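Local coordinates for uncharacterized protein YbaA (Shigella flexneri, PDB 2OKQ) that is of unknown function but belongs to the DUF1428 family, folds around a four-stranded antiparallel sheet and binds sodium in the crystal, at residues A[95-99]-A[100-104]. Sequence-based numbering, arbitrary orientation.
Sequences IEYPS and KEVRD
Ser99 N-caps helix 100-111 just as the chain leaves strand 88-97, an inner strand of the antiparallel sheet, and Tyr97 packs against the first turn of that helix in a local strand-to-helix turn. Ser99 OG accepts from Val102 N at 3.1 Å. The serine places OG between its own backbone N and carbonyl carbon (chi1 59°), which brings the hydroxyl oxygen within bonding distance of the amide of Val102 in the first turn. One residue further on, Arg103 N donates to Ser99 O in a nearly straight bond (3.1 Å, N-H...O 174°), the first of the regular helical series, followed by Asp104 N to Lys100 O.

The Tyr97 ring lies against the backbone of this turn. Arg103 CA sits 3.7 Å from the ring centroid, almost on the ring normal, a CH-pi contact, while Arg103 CB approaches Tyr97 CD2 over the same face. Phe54 of helix 40-56 also touches this tyrosine. Nearer the turn, Val102 CG1 rests 3.7 Å from Pro98 CD, the two side chains crossing at about a right angle.

Beyond the ring, Arg103 bends at chi2 and carries its guanidinium away to Asp29 on strand 27-36 and to Asp69 of the second subunit. Arg103 NH1 also forms a salt bridge with Asp104 OD1 at 2.8 Å, close to the guanidinium plane, and Lys100 NZ one with Asp104 OD2 at 2.7 Å. Two cations thus share one carboxylate, which probably favours its ionised form, while the cap and the CH-pi contact together probably help to hold the first helical turn against the end of the strand.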
loop_
_atom_site.group_PDB
_atom_site.type_symbol
_atom_site.label_atom_id
_atom_site.label_comp_id
_atom_site.label_asym_id
_atom_site.label_seq_id
_atom_site.Cartn_x
_atom_site.Cartn_y
_atom_site.Cartn_z
ATOM N N ILE A 95 3.473 -5.983 0.256
ATOM C CA ILE A 95 3.726 -7.364 0.678
ATOM C C ILE A 95 4.098 -7.326 2.158
ATOM O O ILE A 95 4.960 -6.539 2.567
ATOM C CB ILE A 95 4.858 -7.978 -0.163
ATOM C CG1 ILE A 95 4.539 -7.911 -1.666
ATOM C CG2 ILE A 95 5.143 -9.425 0.322
ATOM C CD1 ILE A 95 5.647 -8.377 -2.555
ATOM N N GLU A 96 3.424 -8.147 2.961
ATOM C CA GLU A 96 3.610 -8.179 4.395
ATOM C C GLU A 96 4.602 -9.270 4.754
ATOM O O GLU A 96 4.543 -10.351 4.170
ATOM C CB GLU A 96 2.279 -8.476 5.070
ATOM C CG GLU A 96 1.217 -7.369 4.756
ATOM C CD GLU A 96 -0.048 -7.483 5.577
ATOM O OE1 GLU A 96 -0.014 -8.030 6.706
ATOM O OE2 GLU A 96 -1.114 -6.995 5.102
ATOM N N TYR A 97 5.474 -8.972 5.713
ATOM C CA TYR A 97 6.537 -9.898 6.157
ATOM C C TYR A 97 6.593 -9.928 7.680
ATOM O O TYR A 97 6.235 -8.937 8.342
ATOM C CB TYR A 97 7.904 -9.419 5.622
ATOM C CG TYR A 97 8.078 -9.612 4.125
ATOM C CD1 TYR A 97 8.321 -10.874 3.593
ATOM C CD2 TYR A 97 7.996 -8.520 3.249
ATOM C CE1 TYR A 97 8.489 -11.065 2.213
ATOM C CE2 TYR A 97 8.180 -8.684 1.872
ATOM C CZ TYR A 97 8.410 -9.981 1.368
ATOM O OH TYR A 97 8.562 -10.182 0.030
ATOM N N PRO A 98 7.074 -11.050 8.259
ATOM C CA PRO A 98 7.195 -11.143 9.705
ATOM C C PRO A 98 8.349 -10.320 10.278
ATOM O O PRO A 98 8.366 -10.075 11.465
ATOM C CB PRO A 98 7.416 -12.651 9.943
ATOM C CG PRO A 98 8.079 -13.137 8.706
ATOM C CD PRO A 98 7.520 -12.283 7.578
ATOM N N SER A 99 9.309 -9.900 9.438
ATOM C CA SER A 99 10.467 -9.120 9.908
ATOM C C SER A 99 11.207 -8.595 8.702
ATOM O O SER A 99 11.032 -9.116 7.618
ATOM C CB SER A 99 11.456 -10.032 10.650
ATOM O OG SER A 99 11.896 -11.076 9.794
ATOM N N LYS A 100 12.079 -7.615 8.923
ATOM C CA LYS A 100 12.965 -7.129 7.847
ATOM C C LYS A 100 13.866 -8.247 7.350
ATOM O O LYS A 100 14.129 -8.358 6.151
ATOM C CB LYS A 100 13.833 -5.960 8.284
ATOM C CG LYS A 100 14.644 -5.389 7.093
ATOM C CD LYS A 100 15.348 -4.064 7.429
ATOM C CE LYS A 100 16.011 -3.498 6.148
ATOM N NZ LYS A 100 17.091 -4.424 5.536
ATOM N N GLU A 101 14.320 -9.100 8.263
ATOM C CA GLU A 101 15.245 -10.169 7.871
ATOM C C GLU A 101 14.599 -11.161 6.890
ATOM O O GLU A 101 15.247 -11.599 5.922
ATOM C CB GLU A 101 15.822 -10.846 9.122
ATOM C CG GLU A 101 16.707 -9.915 9.992
ATOM C CD GLU A 101 15.945 -8.887 10.881
ATOM O OE1 GLU A 101 14.715 -8.987 11.099
ATOM O OE2 GLU A 101 16.603 -7.941 11.373
ATOM N N VAL A 102 13.327 -11.504 7.109
ATOM C CA VAL A 102 12.607 -12.345 6.155
ATOM C C VAL A 102 12.346 -11.612 4.844
ATOM O O VAL A 102 12.510 -12.194 3.767
ATOM C CB VAL A 102 11.309 -12.900 6.753
ATOM C CG1 VAL A 102 10.459 -13.629 5.696
ATOM C CG2 VAL A 102 11.676 -13.863 7.898
ATOM N N ARG A 103 11.937 -10.341 4.934
ATOM C CA ARG A 103 11.810 -9.497 3.727
ATOM C C ARG A 103 13.120 -9.506 2.904
ATOM O O ARG A 103 13.112 -9.688 1.692
ATOM C CB ARG A 103 11.440 -8.069 4.123
ATOM C CG ARG A 103 11.391 -7.062 2.952
ATOM C CD ARG A 103 12.688 -6.259 2.877
ATOM N NE ARG A 103 12.534 -5.026 2.085
ATOM C CZ ARG A 103 13.483 -4.106 1.965
ATOM N NH1 ARG A 103 14.664 -4.288 2.561
ATOM N NH2 ARG A 103 13.256 -2.991 1.250
ATOM N N ASP A 104 14.255 -9.323 3.566
ATOM C CA ASP A 104 15.528 -9.288 2.820
ATOM C C ASP A 104 15.838 -10.628 2.133
ATOM O O ASP A 104 16.266 -10.643 0.953
ATOM C CB ASP A 104 16.685 -8.893 3.741
ATOM C CG ASP A 104 16.600 -7.446 4.217
ATOM O OD1 ASP A 104 15.944 -6.596 3.552
ATOM O OD2 ASP A 104 17.192 -7.138 5.260
#